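Side-chain contacts in CG4930 (Drosophila melanogaster, PDB 3ISM), which binds the nuclease EndoG and inhibits it in a protein-protein complex: residues R43-E48 with C100-T105; E57-T62 with E93-D98; K87-L92 with V132-G137; P138-D143 with A169-R174. The protein carries 1 engineered substitution. All blocks are in the same frame, centred on the assembly; numbering follows the deposited sequence. Where two conformers were deposited one is given.

Contact 1. Residues R43-E48 with C100-T105; sequences RVQVDE and CFYDPT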
loop_
_atom_site.group_PDB
_atom_site.type_symbol
_atom_site.label_atom_id
_atom_site.label_comp_id
_atom_site.label_asym_id
_atom_site.label_seq_id
_atom_site.Cartn_x
_atom_site.Cartn_y
_atom_site.Cartn_z
ATOM N N ARG C 43 22.520 22.012 -9.461
ATOM C CA ARG C 43 21.632 22.538 -10.510
ATOM C C ARG C 43 20.711 21.494 -11.133
ATOM O O ARG C 43 19.730 21.835 -11.806
ATOM C CB ARG C 43 22.442 23.231 -11.607
ATOM C CG ARG C 43 23.460 24.224 -11.070
ATOM C CD ARG C 43 23.773 25.316 -12.067
ATOM N NE ARG C 43 24.730 26.277 -11.523
ATOM C CZ ARG C 43 25.405 27.158 -12.259
ATOM N NH1 ARG C 43 25.229 27.204 -13.573
ATOM N NH2 ARG C 43 26.256 27.995 -11.681
ATOM N N VAL C 44 21.029 20.222 -10.930
ATOM C CA VAL C 44 20.241 19.162 -11.544
ATOM C C VAL C 44 19.564 18.262 -10.504
ATOM O O VAL C 44 18.339 18.066 -10.543
ATOM C CB VAL C 44 21.082 18.334 -12.537
ATOM C CG1 VAL C 44 20.193 17.388 -13.305
ATOM C CG2 VAL C 44 21.815 19.249 -13.499
ATOM N N GLN C 45 20.360 17.727 -9.579
ATOM C CA GLN C 45 19.842 16.908 -8.482
ATOM C C GLN C 45 19.306 17.773 -7.342
ATOM O O GLN C 45 19.861 17.778 -6.236
ATOM C CB GLN C 45 20.924 15.969 -7.944
ATOM C CG GLN C 45 21.254 14.795 -8.835
ATOM C CD GLN C 45 22.514 14.057 -8.392
ATOM O OE1 GLN C 45 23.549 14.674 -8.105
ATOM N NE2 GLN C 45 22.435 12.729 -8.350
ATOM N N VAL C 46 18.224 18.496 -7.602
ATOM C CA VAL C 46 17.648 19.352 -6.577
ATOM C C VAL C 46 16.472 18.635 -5.928
ATOM O O VAL C 46 15.493 18.301 -6.603
ATOM C CB VAL C 46 17.215 20.730 -7.146
ATOM C CG1 VAL C 46 16.835 21.677 -6.014
ATOM C CG2 VAL C 46 18.332 21.334 -7.991
ATOM N N ASP C 47 16.571 18.393 -4.621
ATOM C CA ASP C 47 15.495 17.735 -3.877
ATOM C C ASP C 47 14.394 18.718 -3.471
ATOM O O ASP C 47 13.734 18.544 -2.447
ATOM C CB ASP C 47 16.040 16.991 -2.650
ATOM C CG ASP C 47 16.469 15.562 -2.969
ATOM O OD1 ASP C 47 16.850 15.293 -4.132
ATOM O OD2 ASP C 47 16.429 14.711 -2.052
ATOM N N GLU C 48 14.217 19.755 -4.280
ATOM C CA GLU C 48 13.100 20.671 -4.155
ATOM C C GLU C 48 12.344 20.599 -5.476
ATOM O O GLU C 48 12.939 20.316 -6.514
ATOM C CB GLU C 48 13.608 22.089 -3.911
ATOM C CG GLU C 48 12.585 23.026 -3.305
ATOM C CD GLU C 48 12.753 24.456 -3.779
ATOM O OE1 GLU C 48 11.905 25.302 -3.422
ATOM O OE2 GLU C 48 13.723 24.732 -4.519
ATOM N N CYS C 100 22.927 8.733 -19.385
ATOM C CA CYS C 100 22.079 7.539 -19.468
ATOM C C CYS C 100 20.728 7.734 -18.781
ATOM O O CYS C 100 19.755 7.060 -19.126
ATOM C CB CYS C 100 22.751 6.335 -18.795
ATOM S SG CYS C 100 24.187 5.633 -19.627
ATOM N N PHE C 101 20.692 8.595 -17.768
ATOM C CA PHE C 101 19.482 8.853 -17.000
ATOM C C PHE C 101 18.751 10.098 -17.520
ATOM O O PHE C 101 17.532 10.071 -17.724
ATOM C CB PHE C 101 19.824 9.013 -15.507
ATOM C CG PHE C 101 18.620 9.265 -14.626
ATOM C CD1 PHE C 101 17.843 8.207 -14.159
ATOM C CD2 PHE C 101 18.263 10.558 -14.258
ATOM C CE1 PHE C 101 16.738 8.434 -13.346
ATOM C CE2 PHE C 101 17.146 10.794 -13.442
ATOM C CZ PHE C 101 16.386 9.732 -12.989
ATOM N N TYR C 102 19.499 11.186 -17.719
ATOM C CA TYR C 102 18.898 12.475 -18.112
ATOM C C TYR C 102 18.708 12.701 -19.625
ATOM O O TYR C 102 17.684 13.243 -20.022
ATOM C CB TYR C 102 19.692 13.661 -17.556
ATOM C CG TYR C 102 19.798 13.722 -16.058
ATOM C CD1 TYR C 102 20.991 13.398 -15.425
ATOM C CD2 TYR C 102 18.716 14.111 -15.277
ATOM C CE1 TYR C 102 21.117 13.445 -14.059
ATOM C CE2 TYR C 102 18.820 14.154 -13.899
ATOM C CZ TYR C 102 20.029 13.827 -13.299
ATOM O OH TYR C 102 20.156 13.882 -11.942
ATOM N N ASP C 103 19.689 12.320 -20.456
ATOM C CA ASP C 103 19.721 12.787 -21.864
ATOM C C ASP C 103 20.700 12.004 -22.750
ATOM O O ASP C 103 21.780 12.512 -23.093
ATOM C CB ASP C 103 20.121 14.268 -21.871
ATOM C CG ASP C 103 19.523 15.055 -23.041
ATOM O OD1 ASP C 103 18.889 14.477 -23.959
ATOM O OD2 ASP C 103 19.712 16.289 -23.035
ATOM N N PRO C 104 20.349 10.762 -23.115
ATOM C CA PRO C 104 21.293 9.959 -23.893
ATOM C C PRO C 104 21.514 10.421 -25.330
ATOM O O PRO C 104 22.597 10.207 -25.862
ATOM C CB PRO C 104 20.660 8.551 -23.880
ATOM C CG PRO C 104 19.623 8.596 -22.818
ATOM C CD PRO C 104 19.135 9.999 -22.791
ATOM N N THR C 105 20.511 10.986 -25.967
ATOM C CA THR C 105 20.635 11.405 -27.350
ATOM C C THR C 105 21.812 12.312 -27.710
ATOM O O THR C 105 22.538 12.000 -28.584
ATOM C CB THR C 105 19.324 11.886 -27.935
ATOM O OG1 THR C 105 18.437 10.796 -28.004
ATOM C CG2 THR C 105 19.544 12.404 -29.311
#

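Contact 2. Residues E57-T62 with E93-D98; sequences ENFDRT and EEYRGD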
loop_
_atom_site.group_PDB
_atom_site.type_symbol
_atom_site.label_atom_id
_atom_site.label_comp_id
_atom_site.label_asym_id
_atom_site.label_seq_id
_atom_site.Cartn_x
_atom_site.Cartn_y
_atom_site.Cartn_z
ATOM N N GLU C 57 17.195 21.894 -19.004
ATOM C CA GLU C 57 18.148 22.876 -19.532
ATOM C C GLU C 57 19.436 22.929 -18.705
ATOM O O GLU C 57 20.536 22.979 -19.276
ATOM C CB GLU C 57 17.534 24.272 -19.686
ATOM C CG GLU C 57 18.453 25.324 -20.418
ATOM C CD GLU C 57 18.971 24.855 -21.806
ATOM O OE1 GLU C 57 18.415 23.884 -22.368
ATOM O OE2 GLU C 57 19.942 25.445 -22.336
ATOM N N ASN C 58 19.287 22.900 -17.374
ATOM C CA ASN C 58 20.431 22.897 -16.458
ATOM C C ASN C 58 21.390 21.738 -16.750
ATOM O O ASN C 58 22.618 21.916 -16.773
ATOM C CB ASN C 58 19.966 22.840 -14.995
ATOM C CG ASN C 58 19.432 24.180 -14.489
ATOM O OD1 ASN C 58 19.504 25.203 -15.185
ATOM N ND2 ASN C 58 18.887 24.177 -13.269
ATOM N N PHE C 59 20.831 20.555 -16.978
ATOM C CA PHE C 59 21.669 19.417 -17.336
ATOM C C PHE C 59 22.261 19.583 -18.725
ATOM O O PHE C 59 23.438 19.268 -18.924
ATOM C CB PHE C 59 20.954 18.062 -17.262
ATOM C CG PHE C 59 21.866 16.904 -17.635
ATOM C CD1 PHE C 59 22.792 16.423 -16.716
ATOM C CD2 PHE C 59 21.848 16.351 -18.915
ATOM C CE1 PHE C 59 23.668 15.404 -17.052
ATOM C CE2 PHE C 59 22.725 15.311 -19.258
ATOM C CZ PHE C 59 23.629 14.836 -18.329
ATOM N N ASP C 60 21.458 20.040 -19.687
ATOM C CA ASP C 60 21.976 20.248 -21.054
ATOM C C ASP C 60 23.181 21.204 -21.060
ATOM O O ASP C 60 24.158 20.952 -21.766
ATOM C CB ASP C 60 20.875 20.754 -21.986
ATOM C CG ASP C 60 21.334 20.878 -23.443
ATOM O OD1 ASP C 60 22.277 21.642 -23.744
ATOM O OD2 ASP C 60 20.719 20.223 -24.307
ATOM N N ARG C 61 23.120 22.274 -20.261
ATOM C CA ARG C 61 24.244 23.197 -20.121
ATOM C C ARG C 61 25.439 22.598 -19.370
ATOM O O ARG C 61 26.575 22.929 -19.657
ATOM C CB ARG C 61 23.816 24.492 -19.428
ATOM C CG ARG C 61 22.950 25.433 -20.265
ATOM C CD ARG C 61 23.761 26.180 -21.331
ATOM N NE ARG C 61 24.795 27.063 -20.771
ATOM C CZ ARG C 61 24.572 28.296 -20.309
ATOM N NH1 ARG C 61 23.347 28.811 -20.319
ATOM N NH2 ARG C 61 25.580 29.015 -19.822
ATOM N N THR C 62 25.192 21.749 -18.388
ATOM C CA THR C 62 26.297 21.052 -17.733
ATOM C C THR C 62 26.961 20.028 -18.678
ATOM O O THR C 62 28.198 19.969 -18.798
ATOM C CB THR C 62 25.857 20.380 -16.406
ATOM O OG1 THR C 62 25.172 21.345 -15.589
ATOM C CG2 THR C 62 27.089 19.882 -15.652
ATOM N N GLU C 93 33.371 9.188 -18.187
ATOM C CA GLU C 93 32.661 8.164 -17.439
ATOM C C GLU C 93 31.550 8.732 -16.538
ATOM O O GLU C 93 30.418 8.270 -16.580
ATOM C CB GLU C 93 33.659 7.373 -16.595
ATOM C CG GLU C 93 33.082 6.120 -16.022
ATOM C CD GLU C 93 34.104 4.988 -15.948
ATOM O OE1 GLU C 93 35.341 5.257 -15.873
ATOM O OE2 GLU C 93 33.650 3.825 -15.971
ATOM N N GLU C 94 31.887 9.728 -15.722
ATOM C CA GLU C 94 30.895 10.402 -14.877
ATOM C C GLU C 94 29.792 11.047 -15.712
ATOM O O GLU C 94 28.597 10.869 -15.428
ATOM C CB GLU C 94 31.568 11.461 -14.002
ATOM C CG GLU C 94 30.647 12.136 -12.987
ATOM C CD GLU C 94 30.275 11.244 -11.817
ATOM O OE1 GLU C 94 31.060 10.342 -11.467
ATOM O OE2 GLU C 94 29.196 11.461 -11.231
ATOM N N TYR C 95 30.186 11.779 -16.750
ATOM C CA TYR C 95 29.198 12.437 -17.606
ATOM C C TYR C 95 28.243 11.422 -18.275
ATOM O O TYR C 95 27.012 11.597 -18.210
ATOM C CB TYR C 95 29.839 13.407 -18.598
ATOM C CG TYR C 95 28.962 13.736 -19.782
ATOM C CD1 TYR C 95 27.652 14.171 -19.607
ATOM C CD2 TYR C 95 29.439 13.606 -21.082
ATOM C CE1 TYR C 95 26.841 14.442 -20.697
ATOM C CE2 TYR C 95 28.635 13.896 -22.167
ATOM C CZ TYR C 95 27.343 14.314 -21.965
ATOM O OH TYR C 95 26.534 14.614 -23.026
ATOM N N ARG C 96 28.800 10.368 -18.879
ATOM C CA ARG C 96 27.990 9.301 -19.487
ATOM C C ARG C 96 26.964 8.670 -18.517
ATOM O O ARG C 96 25.830 8.369 -18.901
ATOM C CB ARG C 96 28.896 8.191 -20.032
ATOM C CG ARG C 96 28.138 7.099 -20.784
ATOM C CD ARG C 96 29.079 6.052 -21.351
ATOM N NE ARG C 96 28.404 5.197 -22.328
ATOM C CZ ARG C 96 27.629 4.164 -22.001
ATOM N NH1 ARG C 96 27.439 3.842 -20.723
ATOM N NH2 ARG C 96 27.063 3.438 -22.946
ATOM N N GLY C 97 27.387 8.463 -17.272
ATOM C CA GLY C 97 26.529 7.884 -16.243
ATOM C C GLY C 97 25.297 8.730 -16.008
ATOM O O GLY C 97 24.209 8.206 -15.799
ATOM N N ASP C 98 25.470 10.046 -16.045
ATOM C CA ASP C 98 24.339 10.966 -15.947
ATOM C C ASP C 98 23.521 11.017 -17.227
ATOM O O ASP C 98 22.286 11.042 -17.177
ATOM C CB ASP C 98 24.824 12.370 -15.575
ATOM C CG ASP C 98 25.303 12.444 -14.147
ATOM O OD1 ASP C 98 24.756 11.706 -13.311
ATOM O OD2 ASP C 98 26.227 13.214 -13.852
#

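Contact 3. Residues K87-L92 with V132-G137; sequences KASQLL and VKKQLG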
loop_
_atom_site.group_PDB
_atom_site.type_symbol
_atom_site.label_atom_id
_atom_site.label_comp_id
_atom_site.label_asym_id
_atom_site.label_seq_id
_atom_site.Cartn_x
_atom_site.Cartn_y
_atom_site.Cartn_z
ATOM N N LYS C 87 42.185 12.639 -17.007
ATOM C CA LYS C 87 41.117 13.586 -16.673
ATOM C C LYS C 87 39.895 13.430 -17.601
ATOM O O LYS C 87 38.750 13.408 -17.142
ATOM C CB LYS C 87 41.656 15.026 -16.715
ATOM C CG LYS C 87 42.481 15.397 -15.501
ATOM C CD LYS C 87 43.077 16.786 -15.628
ATOM C CE LYS C 87 43.833 17.172 -14.363
ATOM N NZ LYS C 87 44.606 18.418 -14.568
ATOM N N ALA C 88 40.148 13.297 -18.899
ATOM C CA ALA C 88 39.080 13.127 -19.880
ATOM C C ALA C 88 38.304 11.835 -19.676
ATOM O O ALA C 88 37.080 11.824 -19.735
ATOM C CB ALA C 88 39.635 13.189 -21.278
ATOM N N SER C 89 39.028 10.757 -19.406
ATOM C CA SER C 89 38.447 9.439 -19.142
ATOM C C SER C 89 37.480 9.472 -17.938
ATOM O O SER C 89 36.322 9.044 -18.033
ATOM C CB SER C 89 39.595 8.445 -18.918
ATOM O OG SER C 89 39.124 7.161 -18.553
ATOM N N GLN C 90 37.960 10.015 -16.820
ATOM C CA GLN C 90 37.149 10.138 -15.611
ATOM C C GLN C 90 35.919 11.025 -15.786
ATOM O O GLN C 90 34.838 10.666 -15.341
ATOM C CB GLN C 90 37.997 10.661 -14.454
ATOM C CG GLN C 90 39.070 9.695 -13.979
ATOM C CD GLN C 90 39.799 10.194 -12.749
ATOM O OE1 GLN C 90 39.224 10.905 -11.920
ATOM N NE2 GLN C 90 41.070 9.808 -12.607
ATOM N N LEU C 91 36.086 12.184 -16.417
ATOM C CA LEU C 91 34.949 13.072 -16.719
ATOM C C LEU C 91 33.971 12.400 -17.691
ATOM O O LEU C 91 32.756 12.453 -17.479
ATOM C CB LEU C 91 35.408 14.445 -17.257
ATOM C CG LEU C 91 34.306 15.480 -17.610
ATOM C CD1 LEU C 91 33.389 15.735 -16.440
ATOM C CD2 LEU C 91 34.904 16.796 -18.090
ATOM N N LEU C 92 34.493 11.743 -18.725
ATOM C CA LEU C 92 33.634 11.068 -19.697
ATOM C C LEU C 92 32.756 10.007 -19.033
ATOM O O LEU C 92 31.555 9.943 -19.286
ATOM C CB LEU C 92 34.455 10.447 -20.832
ATOM C CG LEU C 92 33.720 9.806 -22.015
ATOM C CD1 LEU C 92 32.814 10.813 -22.667
ATOM C CD2 LEU C 92 34.737 9.284 -23.026
ATOM N N VAL C 132 36.423 1.633 -25.747
ATOM C CA VAL C 132 35.996 0.261 -25.985
ATOM C C VAL C 132 35.902 -0.524 -24.665
ATOM O O VAL C 132 34.814 -0.999 -24.302
ATOM C CB VAL C 132 36.917 -0.476 -27.001
ATOM C CG1 VAL C 132 36.598 -1.967 -27.052
ATOM C CG2 VAL C 132 36.804 0.148 -28.394
ATOM N N LYS C 133 37.017 -0.644 -23.940
ATOM C CA LYS C 133 37.038 -1.476 -22.734
ATOM C C LYS C 133 36.055 -1.021 -21.656
ATOM O O LYS C 133 35.388 -1.849 -21.038
ATOM C CB LYS C 133 38.435 -1.581 -22.133
ATOM C CG LYS C 133 38.554 -2.755 -21.166
ATOM C CD LYS C 133 39.834 -2.735 -20.367
ATOM C CE LYS C 133 39.832 -3.890 -19.360
ATOM N NZ LYS C 133 40.158 -3.388 -17.993
ATOM N N LYS C 134 35.955 0.288 -21.436
ATOM C CA LYS C 134 35.052 0.813 -20.410
ATOM C C LYS C 134 33.622 0.978 -20.932
ATOM O O LYS C 134 32.755 1.487 -20.220
ATOM C CB LYS C 134 35.575 2.129 -19.836
ATOM C CG LYS C 134 36.831 1.988 -18.967
ATOM C CD LYS C 134 37.292 3.357 -18.432
ATOM C CE LYS C 134 38.734 3.318 -17.952
ATOM N NZ LYS C 134 38.917 2.421 -16.781
ATOM N N GLN C 135 33.397 0.536 -22.174
ATOM C CA GLN C 135 32.091 0.614 -22.846
ATOM C C GLN C 135 31.472 2.016 -22.772
ATOM O O GLN C 135 30.338 2.189 -22.302
ATOM C CB GLN C 135 31.141 -0.470 -22.318
ATOM C CG GLN C 135 31.720 -1.890 -22.438
ATOM C CD GLN C 135 30.762 -2.976 -21.978
ATOM O OE1 GLN C 135 29.599 -3.009 -22.381
ATOM N NE2 GLN C 135 31.255 -3.884 -21.134
ATOM N N LEU C 136 32.223 3.017 -23.229
ATOM C CA LEU C 136 31.761 4.408 -23.135
ATOM C C LEU C 136 31.168 4.963 -24.426
ATOM O O LEU C 136 31.105 6.176 -24.624
ATOM C CB LEU C 136 32.846 5.341 -22.570
ATOM C CG LEU C 136 33.408 4.929 -21.198
ATOM C CD1 LEU C 136 34.589 5.801 -20.792
ATOM C CD2 LEU C 136 32.337 4.882 -20.086
ATOM N N GLY C 137 30.700 4.069 -25.288
ATOM C CA GLY C 137 30.002 4.461 -26.503
ATOM C C GLY C 137 28.546 4.769 -26.197
ATOM O O GLY C 137 28.207 5.062 -25.059
#

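Contact 4. Residues P138-D143 with A169-R174; sequences PCWSRD and ASLKVR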
loop_
_atom_site.group_PDB
_atom_site.type_symbol
_atom_site.label_atom_id
_atom_site.label_comp_id
_atom_site.label_asym_id
_atom_site.label_seq_id
_atom_site.Cartn_x
_atom_site.Cartn_y
_atom_site.Cartn_z
ATOM N N PRO C 138 27.673 4.707 -27.218
ATOM C CA PRO C 138 26.277 5.083 -27.021
ATOM C C PRO C 138 25.587 4.367 -25.854
ATOM O O PRO C 138 25.845 3.183 -25.581
ATOM C CB PRO C 138 25.622 4.700 -28.355
ATOM C CG PRO C 138 26.730 4.822 -29.353
ATOM C CD PRO C 138 27.937 4.291 -28.610
ATOM N N CYS C 139 24.734 5.111 -25.163
ATOM C CA CYS C 139 23.865 4.558 -24.156
ATOM C C CYS C 139 22.865 3.637 -24.858
ATOM O O CYS C 139 22.451 3.920 -25.989
ATOM C CB CYS C 139 23.117 5.683 -23.427
ATOM S SG CYS C 139 24.198 7.078 -22.890
ATOM N N TRP C 140 22.505 2.546 -24.186
ATOM C CA TRP C 140 21.550 1.560 -24.709
ATOM C C TRP C 140 20.899 0.755 -23.575
ATOM O O TRP C 140 21.028 1.127 -22.412
ATOM C CB TRP C 140 22.209 0.634 -25.749
ATOM C CG TRP C 140 23.264 -0.316 -25.259
ATOM C CD1 TRP C 140 24.466 0.009 -24.700
ATOM C CD2 TRP C 140 23.246 -1.750 -25.362
ATOM N NE1 TRP C 140 25.188 -1.134 -24.428
ATOM C CE2 TRP C 140 24.466 -2.225 -24.836
ATOM C CE3 TRP C 140 22.310 -2.680 -25.841
ATOM C CZ2 TRP C 140 24.771 -3.594 -24.761
ATOM C CZ3 TRP C 140 22.606 -4.027 -25.766
ATOM C CH2 TRP C 140 23.830 -4.475 -25.231
ATOM N N SER C 141 20.226 -0.354 -23.888
ATOM C CA SER C 141 19.479 -1.059 -22.829
ATOM C C SER C 141 20.337 -1.699 -21.724
ATOM O O SER C 141 19.823 -2.065 -20.668
ATOM C CB SER C 141 18.472 -2.065 -23.402
ATOM O OG SER C 141 19.123 -3.089 -24.116
ATOM N N ARG C 142 21.637 -1.823 -21.963
ATOM C CA ARG C 142 22.522 -2.366 -20.943
ATOM C C ARG C 142 22.654 -1.378 -19.789
ATOM O O ARG C 142 22.767 -1.785 -18.634
ATOM C CB ARG C 142 23.894 -2.685 -21.542
ATOM C CG ARG C 142 24.819 -3.547 -20.691
ATOM C CD ARG C 142 24.282 -4.940 -20.430
ATOM N NE ARG C 142 23.928 -5.693 -21.634
ATOM C CZ ARG C 142 24.740 -6.536 -22.269
ATOM N NH1 ARG C 142 25.984 -6.733 -21.836
ATOM N NH2 ARG C 142 24.308 -7.179 -23.348
ATOM N N ASP C 143 22.607 -0.088 -20.107
ATOM C CA ASP C 143 22.914 0.941 -19.118
ATOM C C ASP C 143 21.867 2.048 -18.930
ATOM O O ASP C 143 22.076 2.953 -18.121
ATOM C CB ASP C 143 24.303 1.544 -19.450
ATOM C CG ASP C 143 24.503 1.774 -20.959
ATOM O OD1 ASP C 143 23.568 2.284 -21.615
ATOM O OD2 ASP C 143 25.592 1.452 -21.490
ATOM N N ALA C 169 29.827 -10.835 -27.860
ATOM C CA ALA C 169 29.626 -12.274 -27.635
ATOM C C ALA C 169 28.323 -12.567 -26.901
ATOM O O ALA C 169 27.633 -13.527 -27.240
ATOM C CB ALA C 169 30.809 -12.880 -26.891
ATOM N N SER C 170 27.993 -11.723 -25.915
ATOM C CA SER C 170 26.746 -11.837 -25.146
ATOM C C SER C 170 25.496 -11.710 -26.012
ATOM O O SER C 170 24.530 -12.441 -25.801
ATOM C CB SER C 170 26.689 -10.821 -23.991
ATOM O OG SER C 170 26.333 -9.505 -24.427
ATOM N N LEU C 171 25.516 -10.802 -26.985
ATOM C CA LEU C 171 24.365 -10.610 -27.875
ATOM C C LEU C 171 24.089 -11.775 -28.816
ATOM O O LEU C 171 22.924 -12.071 -29.099
ATOM C CB LEU C 171 24.506 -9.336 -28.690
ATOM C CG LEU C 171 24.317 -8.056 -27.889
ATOM C CD1 LEU C 171 24.571 -6.887 -28.804
ATOM C CD2 LEU C 171 22.914 -8.003 -27.256
ATOM N N LYS C 172 25.151 -12.416 -29.311
ATOM C CA LYS C 172 24.991 -13.581 -30.186
ATOM C C LYS C 172 24.293 -14.713 -29.443
ATOM O O LYS C 172 23.442 -15.393 -30.011
ATOM C CB LYS C 172 26.333 -14.048 -30.770
ATOM C CG LYS C 172 26.921 -13.091 -31.794
ATOM C CD LYS C 172 28.347 -13.453 -32.175
ATOM C CE LYS C 172 29.091 -12.221 -32.688
ATOM N NZ LYS C 172 30.367 -12.555 -33.378
ATOM N N VAL C 173 24.634 -14.884 -28.165
ATOM C CA VAL C 173 24.023 -15.923 -27.331
ATOM C C VAL C 173 22.575 -15.578 -26.939
ATOM O O VAL C 173 21.736 -16.472 -26.859
ATOM C CB VAL C 173 24.913 -16.296 -26.097
ATOM C CG1 VAL C 173 24.326 -17.467 -25.322
ATOM C CG2 VAL C 173 26.319 -16.665 -26.547
ATOM N N ARG C 174 22.270 -14.298 -26.732
ATOM C CA ARG C 174 20.893 -13.898 -26.387
ATOM C C ARG C 174 19.910 -14.160 -27.537
ATOM O O ARG C 174 20.085 -13.662 -28.653
ATOM C CB ARG C 174 20.796 -12.423 -25.945
ATOM C CG ARG C 174 21.767 -11.961 -24.839
ATOM C CD ARG C 174 21.736 -12.810 -23.563
ATOM N NE ARG C 174 23.052 -12.840 -22.911
ATOM C CZ ARG C 174 23.757 -13.948 -22.670
ATOM N NH1 ARG C 174 23.271 -15.142 -22.998
ATOM N NH2 ARG C 174 24.946 -13.865 -22.082
#

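Contact 1. Residues R43-E48 with C100-T105
Val44 lies over the ring of Tyr102, joining the turn after helix 32-43 to the C-terminal end of helix 81-102 within the Ku C-terminal-domain-like helical bundle. The tight part is a CH-pi contact: Val44 CG1 stands 3.9 Å from the centroid of the Tyr102 ring, 27° off its normal, and is displaced toward the CE2-CZ side. That methyl is anti to the backbone N of Val44 (chi1 -171°), the branch that carries it to the ring. Phe101 CD2 sits 3.6 Å above the centre of the opposite face of the Tyr102 ring, leaving the phenol sandwiched between a methyl and an aromatic edge. The looser part is at Gln45, the centre of an inverse gamma turn, which is partly exposed; its amide plane is nearly perpendicular to the phenol, and no hydrogen bond crosses here. This side faces the nuclease, since Gln45 packs on Arg94 and Tyr102 on Arg93 of the chain of CG8862. An alanine at Tyr102 would remove the ring and would probably leave Val44 CG1 and Phe101 facing a gap. On this looser side, Gln45 CG meets Tyr102 OH at 3.4 Å, its chain crossing the phenol at about a right angle.

Contact 2. Residues E57-T62 with E93-D98
Phe59 pushes its ring obliquely against the side chain of Asp98, with Phe59 CE1 3.6 Å from Asp98 CB. The neighbouring ring atom, Phe59 CZ, is 3.9 Å from the same Asp98 CB, which places the methylene of the aspartate, rather than its carboxylate, against the aromatic carbons. The ring and carboxylate planes stand 89° apart. Phe59 has its CG anti to the backbone N (chi1 -180°), an extended course that carries the ring across toward the other helix. Phe59 CZ also touches Tyr95 CE1 at 4.0 Å, approaching the tyrosine at its edge, near the ring plane. All three residues are buried. The two segments belong to helices 52-75 and 81-102, which run antiparallel as a helical hairpin in the Ku C-terminal-domain-like bundle, and here they meet through ring carbons and the aspartate methylene. Helix 32-43 closes another side of this packing, with Ile40 against Phe59. The polar ends are satisfied beyond the pair: Tyr95 OH bonds to Arg67, while Asp98 OD2 bonds to Tyr36 OH and Asp98 OD1 forms a salt bridge to Arg93 of the chain of CG8862. One residue thus gives its CB to the hairpin core and its carboxylate to the nuclease, whose arginine would probably help to keep that buried acid ionised. Within helix 52-75, Thr62 OG1 donates to Asn58 O at 2.9 Å. Thr62 N bonds to that same Asn58 O at 3.0 Å, from the opposite face of the carbonyl plane.

Contact 3. Residues K87-L92 with V132-G137
Leu92 N donates to Ala88 O at 2.8 Å, a regular bond of helix 81-102 in the turn from which Leu92 reaches Leu136. Across the contact, Leu92 CD2 and Leu136 CD1 come to 4.1 Å, each leucine offering one methyl while the two side chains slant past each other. Leu92 has its CG anti to the backbone N (chi1 -174°), which throws the isobutyl group out from the helix toward the loop. Leu136 belongs to the turn that closes helix 124-132. That turn carries a Schellman motif: Gln135 has positive phi and ends the helical run, and Gln135 N bonds to Val132 O at 3.0 Å in a type I beta turn. The chain reverses here, and the next residue, Leu136, faces helix 81-102. The last part of helix 124-132 adds to the packing, with Leu131 against Leu92 and Val130 against both Leu136 and Ser89. Beyond the leucines the contact thins out. Ser89 OG approaches Lys134 CE at 3.9 Å, meeting carbon rather than the ammonium group. The lysine chain runs extended and then bends at its last torsion (chi4 -65°), so that Lys134 NZ turns off to 5.1 Å from Ser89 OG. The backbone at and just after Leu136 is held separately, Leu136 O by Tyr107 OH and Gly137 N by Tyr158 OH. With no hydrogen bond between the two segments, their cohesion rests on burying leucine methyls, and the lysine contributes little more than its aliphatic stem.

Contact 4. Residues P138-D143 with A169-R174
Arg142 and Ser170 supply the polar link between loop 138-143 and helix 168-173. Arg142 NH2 donates to Ser170 OG at 3.3 Å (N-H...O angle 166°), with the hydroxyl at the guanidinium edge, near its plane; the bond is long and, resting on one of two conformers, uncertain. Ser170 OG also bonds to Phe167 O. The apolar link is narrow: Trp140 CH2 meets Leu171 CD2 at 4.2 Å, the methyl touching the indole at its edge. Pro153 packs on both residues. The loop is braced internally by Trp140 N, which donates to the syn lone pair of Asp143 OD1 at 2.8 Å. In this conformer Arg142 bends at chi2 and chi3 (63° and 55°), folding back until Trp140 CZ2 sits 3.7 Å above one guanidinium face. An alanine at Ser170 would remove the hydroxyl and would probably leave Phe167 O and Arg142 NH2 without this mate. The contact sets the short helix against the loop that follows helix 124-132, which also reaches the nuclease, Ser141 O bonding to Arg134 of the chain of CG8862. Between these two segments the link is slight, one uncertain bond and one methyl at an indole edge, though Trp140 also meets the ring of Phe167 just before the helix.

In the fold
Helix 81-102 ties the set together. Contacts 1 and 2 have centres about 7 Å apart and merge through Tyr102 CB, 3.7 Å from Phe59 CD2; contact 2 is nested within the chain loop closed by contact 1. Arg96, on the same helix, joins contact 2 to the other two: its NE bonds to Gly137 O of contact 3 at 2.7 Å, and its NH2 forms a salt bridge with Asp143 OD2 of contact 4 at 2.9 Å. Cys100 SG and Cys139 SG, 3.6 Å apart, pack contact 1 against contact 4. Contacts 1, 2 and 4 also touch the chain of CG8862, the nuclease partner, whereas no other protein chain of the assembly touches the segments of contact 3.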